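Local structure of hydrolase, putative (Plasmodium vivax, 2B30) at residues A[122-127]-A[180-185]; A[204-209]-A[216-221]. The protein is a putative HAD-superfamily (Cof-like, subfamily IIB) hydrolase that binds a calcium ion and may, like its family, be a magnesium-binding phosphatase. One frame throughout, in Å; residues are numbered along the deposited sequence.

Contact 1 of 2, residues A[122-127]-A[180-185]; sequences ELISYL and NKLMIV
Leu182 reaches from strand 181-184 toward the helix and sets its CD1 methyl among three side chains of segment 122-127. Its CG stands anti to the carbonyl carbon (chi1 -51°), and CD1 continues the chain away from the strand as its outermost atom. Leu123 comes from the helix to meet it tip to tip: with CG anti to the backbone N (chi1 179°), its CD2 methyl, the extended branch, points at Leu182 and lies 3.4 Å from Leu182 CD1. Ile124 sets out beside the interface, but its chain bends so that CD1 arrives at about a right angle to Leu182, 4.0 Å from Leu182 CD1. Leu127, one helical turn after Leu123, crosses Leu182 obliquely and places its CD1 3.5 Å from Leu182 CD1.

The two branches of Leu127 are shared between two strand residues. While CD1 serves Leu182, CD2 meets Ile184 end to end, 3.5 Å from Ile184 CD1. Ile184 is fully extended, which carries CD1 to the far end of its chain. Leu182 and Ile184, two positions apart, present the same face of the strand to the helix, and the contact is made by aliphatic groups alone.

The helix runs almost along the strand, the axes 18° apart and 11.9 Å distant at closest approach, a separation bridged by side chains from both sides. Such a helix laid on an open-faced alpha/beta sheet is consistent with the cap domain of a type IIB HAD hydrolase. The same layer extends across the sheet: Leu123 touches Val218 of strand 216-220, and Ile124 and Leu182 touch Phe138 of strand 136-140. Leu198 of helix 191-201 covers Ile184 beside helix 117-129, so both helices pack on one face of the six-stranded sheet, with strand 181-184 inside it.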
loop_
_atom_site.group_PDB
_atom_site.type_symbol
_atom_site.label_atom_id
_atom_site.label_comp_id
_atom_site.label_asym_id
_atom_site.label_seq_id
_atom_site.Cartn_x
_atom_site.Cartn_y
_atom_site.Cartn_z
ATOM N N GLU A 122 -11.622 -10.060 20.044
ATOM C CA GLU A 122 -11.009 -9.091 20.917
ATOM C C GLU A 122 -11.692 -7.762 20.708
ATOM O O GLU A 122 -11.979 -7.049 21.667
ATOM C CB GLU A 122 -9.513 -8.973 20.665
ATOM C CG GLU A 122 -8.826 -8.103 21.702
ATOM C CD GLU A 122 -7.308 -8.196 21.655
ATOM O OE1 GLU A 122 -6.754 -8.569 20.591
ATOM O OE2 GLU A 122 -6.669 -7.891 22.689
ATOM N N LEU A 123 -11.977 -7.448 19.452
ATOM C CA LEU A 123 -12.535 -6.152 19.099
ATOM C C LEU A 123 -13.879 -5.921 19.775
ATOM O O LEU A 123 -14.107 -4.859 20.357
ATOM C CB LEU A 123 -12.676 -6.026 17.582
ATOM C CG LEU A 123 -13.279 -4.725 17.070
ATOM C CD1 LEU A 123 -12.394 -3.573 17.456
ATOM C CD2 LEU A 123 -13.474 -4.795 15.564
ATOM N N ILE A 124 -14.756 -6.918 19.682
ATOM C CA ILE A 124 -16.092 -6.872 20.300
ATOM C C ILE A 124 -15.988 -6.827 21.832
ATOM O O ILE A 124 -16.770 -6.155 22.489
ATOM C CB ILE A 124 -16.974 -8.099 19.865
ATOM C CG1 ILE A 124 -17.143 -8.151 18.335
ATOM C CG2 ILE A 124 -18.340 -8.072 20.559
ATOM C CD1 ILE A 124 -17.653 -6.851 17.707
ATOM N N SER A 125 -15.017 -7.541 22.386
ATOM C CA SER A 125 -14.781 -7.523 23.818
ATOM C C SER A 125 -14.379 -6.122 24.267
ATOM O O SER A 125 -14.845 -5.640 25.290
ATOM C CB SER A 125 -13.699 -8.533 24.194
ATOM O OG SER A 125 -13.947 -9.059 25.483
ATOM N N TYR A 126 -13.523 -5.472 23.482
ATOM C CA TYR A 126 -13.129 -4.069 23.713
ATOM C C TYR A 126 -14.295 -3.071 23.561
ATOM O O TYR A 126 -14.373 -2.082 24.303
ATOM C CB TYR A 126 -11.970 -3.677 22.772
ATOM C CG TYR A 126 -11.560 -2.220 22.840
ATOM C CD1 TYR A 126 -10.502 -1.812 23.642
ATOM C CD2 TYR A 126 -12.225 -1.252 22.100
ATOM C CE1 TYR A 126 -10.128 -0.478 23.716
ATOM C CE2 TYR A 126 -11.857 0.078 22.166
ATOM C CZ TYR A 126 -10.805 0.459 22.976
ATOM O OH TYR A 126 -10.429 1.782 23.045
ATOM N N LEU A 127 -15.187 -3.321 22.601
ATOM C CA LEU A 127 -16.333 -2.430 22.357
ATOM C C LEU A 127 -17.379 -2.494 23.478
ATOM O O LEU A 127 -17.992 -1.479 23.822
ATOM C CB LEU A 127 -16.982 -2.748 21.004
ATOM C CG LEU A 127 -16.136 -2.381 19.780
ATOM C CD1 LEU A 127 -16.820 -2.849 18.514
ATOM C CD2 LEU A 127 -15.843 -0.883 19.714
ATOM N N ASN A 180 -17.019 -7.703 7.836
ATOM C CA ASN A 180 -16.127 -7.009 6.902
ATOM C C ASN A 180 -15.736 -5.636 7.441
ATOM O O ASN A 180 -14.616 -5.164 7.211
ATOM C CB ASN A 180 -16.788 -6.830 5.540
ATOM C CG ASN A 180 -17.051 -8.144 4.835
ATOM O OD1 ASN A 180 -18.157 -8.673 4.895
ATOM N ND2 ASN A 180 -16.041 -8.666 4.146
ATOM N N LYS A 181 -16.671 -4.996 8.140
ATOM C CA LYS A 181 -16.441 -3.658 8.663
ATOM C C LYS A 181 -17.321 -3.310 9.859
ATOM O O LYS A 181 -18.504 -3.649 9.884
ATOM C CB LYS A 181 -16.676 -2.625 7.559
ATOM C CG LYS A 181 -16.537 -1.171 8.003
ATOM C CD LYS A 181 -16.547 -0.244 6.810
ATOM C CE LYS A 181 -17.952 0.016 6.292
ATOM N NZ LYS A 181 -18.394 1.372 6.646
ATOM N N LEU A 182 -16.732 -2.627 10.837
ATOM C CA LEU A 182 -17.502 -1.956 11.886
ATOM C C LEU A 182 -17.320 -0.449 11.708
ATOM O O LEU A 182 -16.189 0.051 11.750
ATOM C CB LEU A 182 -17.040 -2.362 13.291
ATOM C CG LEU A 182 -16.919 -3.839 13.658
ATOM C CD1 LEU A 182 -16.751 -3.972 15.155
ATOM C CD2 LEU A 182 -18.124 -4.630 13.224
ATOM N N MET A 183 -18.420 0.266 11.482
ATOM C CA MET A 183 -18.387 1.724 11.462
ATOM C C MET A 183 -18.909 2.238 12.784
ATOM O O MET A 183 -20.117 2.247 13.016
ATOM C CB MET A 183 -19.235 2.296 10.334
ATOM C CG MET A 183 -19.040 3.792 10.151
ATOM S SD MET A 183 -20.553 4.597 9.635
ATOM C CE MET A 183 -19.998 6.302 9.511
ATOM N N ILE A 184 -17.999 2.660 13.654
ATOM C CA ILE A 184 -18.380 3.191 14.960
ATOM C C ILE A 184 -18.792 4.658 14.786
ATOM O O ILE A 184 -17.960 5.516 14.482
ATOM C CB ILE A 184 -17.236 3.059 15.992
ATOM C CG1 ILE A 184 -16.736 1.608 16.061
ATOM C CG2 ILE A 184 -17.700 3.498 17.375
ATOM C CD1 ILE A 184 -15.594 1.399 17.049
ATOM N N VAL A 185 -20.084 4.926 14.958
ATOM C CA VAL A 185 -20.601 6.286 14.889
ATOM C C VAL A 185 -20.222 7.018 16.171
ATOM O O VAL A 185 -20.502 6.551 17.273
ATOM C CB VAL A 185 -22.126 6.302 14.671
ATOM C CG1 VAL A 185 -22.675 7.705 14.803
ATOM C CG2 VAL A 185 -22.468 5.730 13.299
#

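Contact 2 of 2, residues A[204-209]-A[216-221]; sequences NKLTIF and AEVTKL
Thr207 has OG1 anti to its carbonyl carbon (chi1 -60°), which turns the hydroxyl across the hairpin to donate to Lys220 O at 2.7 Å, from above that carbonyl's plane. Thr219 holds OG1 between its backbone N and carbonyl carbon (chi1 45°), beside Thr207 CB, so the two threonines cross obliquely. Thr207 and Thr219 form a hydrogen-bonded antiparallel pair. Its two bonds differ: Thr219 N to Thr207 O, 2.9 Å, is straight and in the carbonyl plane, whereas Thr207 N approaches Thr219 O from above the plane and is more bent. Phe209 and Glu217 form a second such pair, with a hydrogen bond in each direction, and Ile208 and Val218 are the non-hydrogen-bonded pair between them.

On the face of Ile208 and Val218, Leu206 crosses Val218 obliquely, its CD1 3.7 Å from Val218 CG1, and Leu206 also rests on Val119 and Leu123 of helix 117-129. Beside this, a water donates to Lys205 O and accepts from Leu221 N, and Leu221 CD2 lies 3.5 Å from Asn204 O.

Phe209, Glu217 and the threonines occupy the other face. Glu217, salt-bridged to Lys181, lies about 7 Å from calcium ligand Asp35, side chain to side chain. This is an antiparallel beta hairpin at the sheet edge, consistent with a HAD type IIB cap facing the metal site.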
loop_
_atom_site.group_PDB
_atom_site.type_symbol
_atom_site.label_atom_id
_atom_site.label_comp_id
_atom_site.label_asym_id
_atom_site.label_seq_id
_atom_site.Cartn_x
_atom_site.Cartn_y
_atom_site.Cartn_z
ATOM N N ASN A 204 -1.469 -2.264 14.449
ATOM C CA ASN A 204 -1.024 -3.461 13.704
ATOM C C ASN A 204 -1.919 -4.701 13.899
ATOM O O ASN A 204 -1.427 -5.818 13.892
ATOM C CB ASN A 204 0.427 -3.848 14.052
ATOM C CG ASN A 204 1.435 -2.787 13.671
ATOM O OD1 ASN A 204 1.722 -1.886 14.456
ATOM N ND2 ASN A 204 2.007 -2.909 12.481
ATOM N N LYS A 205 -3.217 -4.498 14.092
ATOM C CA LYS A 205 -4.189 -5.590 14.165
ATOM C C LYS A 205 -5.454 -5.321 13.327
ATOM O O LYS A 205 -6.187 -6.253 12.974
ATOM C CB LYS A 205 -4.547 -5.852 15.627
ATOM C CG LYS A 205 -3.364 -6.388 16.431
ATOM C CD LYS A 205 -3.593 -6.355 17.929
ATOM C CE LYS A 205 -4.525 -7.462 18.389
ATOM N NZ LYS A 205 -4.519 -7.559 19.872
ATOM N N LEU A 206 -5.695 -4.051 13.003
ATOM C CA LEU A 206 -6.861 -3.623 12.232
ATOM C C LEU A 206 -6.523 -2.347 11.478
ATOM O O LEU A 206 -5.692 -1.554 11.917
ATOM C CB LEU A 206 -8.055 -3.322 13.152
ATOM C CG LEU A 206 -8.795 -4.490 13.815
ATOM C CD1 LEU A 206 -9.679 -3.992 14.957
ATOM C CD2 LEU A 206 -9.613 -5.264 12.788
ATOM N N THR A 207 -7.181 -2.166 10.342
ATOM C CA THR A 207 -7.195 -0.902 9.630
ATOM C C THR A 207 -8.286 -0.014 10.241
ATOM O O THR A 207 -9.466 -0.382 10.240
ATOM C CB THR A 207 -7.518 -1.166 8.158
ATOM O OG1 THR A 207 -6.510 -2.020 7.612
ATOM C CG2 THR A 207 -7.612 0.121 7.355
ATOM N N ILE A 208 -7.903 1.140 10.775
ATOM C CA ILE A 208 -8.876 2.069 11.337
ATOM C C ILE A 208 -8.765 3.421 10.648
ATOM O O ILE A 208 -7.839 4.183 10.914
ATOM C CB ILE A 208 -8.697 2.266 12.863
ATOM C CG1 ILE A 208 -8.828 0.941 13.620
ATOM C CG2 ILE A 208 -9.723 3.262 13.400
ATOM C CD1 ILE A 208 -7.552 0.512 14.341
ATOM N N PHE A 209 -9.718 3.717 9.769
ATOM C CA PHE A 209 -9.804 5.038 9.162
ATOM C C PHE A 209 -10.793 5.906 9.926
ATOM O O PHE A 209 -11.695 5.402 10.596
ATOM C CB PHE A 209 -10.217 4.950 7.694
ATOM C CG PHE A 209 -9.141 4.401 6.785
ATOM C CD1 PHE A 209 -7.912 5.051 6.660
ATOM C CD2 PHE A 209 -9.363 3.250 6.030
ATOM C CE1 PHE A 209 -6.917 4.554 5.813
ATOM C CE2 PHE A 209 -8.372 2.752 5.178
ATOM C CZ PHE A 209 -7.150 3.405 5.067
ATOM N N ALA A 216 -15.330 6.202 13.099
ATOM C CA ALA A 216 -14.291 5.183 12.859
ATOM C C ALA A 216 -14.795 4.079 11.934
ATOM O O ALA A 216 -15.782 3.437 12.235
ATOM C CB ALA A 216 -13.806 4.579 14.174
ATOM N N GLU A 217 -14.117 3.880 10.806
ATOM C CA GLU A 217 -14.368 2.741 9.931
ATOM C C GLU A 217 -13.287 1.703 10.190
ATOM O O GLU A 217 -12.110 1.966 9.950
ATOM C CB GLU A 217 -14.347 3.166 8.462
ATOM C CG GLU A 217 -15.654 3.763 7.969
ATOM C CD GLU A 217 -15.654 4.040 6.462
ATOM O OE1 GLU A 217 -14.609 4.474 5.902
ATOM O OE2 GLU A 217 -16.717 3.824 5.831
ATOM N N VAL A 218 -13.692 0.536 10.683
ATOM C CA VAL A 218 -12.766 -0.541 11.073
ATOM C C VAL A 218 -12.815 -1.706 10.084
ATOM O O VAL A 218 -13.840 -2.348 9.949
ATOM C CB VAL A 218 -13.130 -1.076 12.460
ATOM C CG1 VAL A 218 -12.176 -2.172 12.892
ATOM C CG2 VAL A 218 -13.125 0.057 13.459
ATOM N N THR A 219 -11.702 -1.973 9.403
ATOM C CA THR A 219 -11.599 -3.102 8.459
ATOM C C THR A 219 -10.382 -3.962 8.764
ATOM O O THR A 219 -9.562 -3.612 9.616
ATOM C CB THR A 219 -11.512 -2.616 6.999
ATOM O OG1 THR A 219 -10.587 -1.522 6.902
ATOM C CG2 THR A 219 -12.875 -2.163 6.505
ATOM N N LYS A 220 -10.278 -5.096 8.076
ATOM C CA LYS A 220 -9.137 -6.010 8.216
ATOM C C LYS A 220 -7.803 -5.301 7.932
ATOM O O LYS A 220 -7.744 -4.387 7.107
ATOM C CB LYS A 220 -9.311 -7.196 7.261
ATOM C CG LYS A 220 -8.324 -8.362 7.460
ATOM C CD LYS A 220 -8.533 -9.430 6.393
ATOM C CE LYS A 220 -7.933 -10.772 6.784
ATOM N NZ LYS A 220 -8.384 -11.833 5.838
ATOM N N LEU A 221 -6.746 -5.728 8.619
ATOM C CA LEU A 221 -5.414 -5.136 8.464
ATOM C C LEU A 221 -4.838 -5.455 7.100
ATOM O O LEU A 221 -5.069 -6.532 6.565
ATOM C CB LEU A 221 -4.465 -5.677 9.536
ATOM C CG LEU A 221 -3.051 -5.077 9.585
ATOM C CD1 LEU A 221 -3.084 -3.652 10.085
ATOM C CD2 LEU A 221 -2.130 -5.912 10.456
HETATM O O HOH W 1 -7.470 -7.235 10.794
#

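How the contacts relate
Contacts 1 and 2 belong to one six-stranded sheet, in which strands 181-184 and 216-220 are neighbours; Ile184 N probably bonds to Ala216 O. Contact 1 is buried and aliphatic, joining helix 117-129 to an inner strand of the sheet. Contact 2 is only partly buried, lies at the sheet's edge and relies mainly on backbone hydrogen bonds, with a threonine hydroxyl and a water adding to them. The helical layer spans both, and a salt bridge from Glu122 OE1 to Lys205 NZ, 2.6 Å, ties 122-127 to 204-209. Contact 1 is remote from the calcium, whereas the face of the hairpin carrying Glu217 lies near it. Asn204 in contact 2 also bonds to Phe259 of the second subunit.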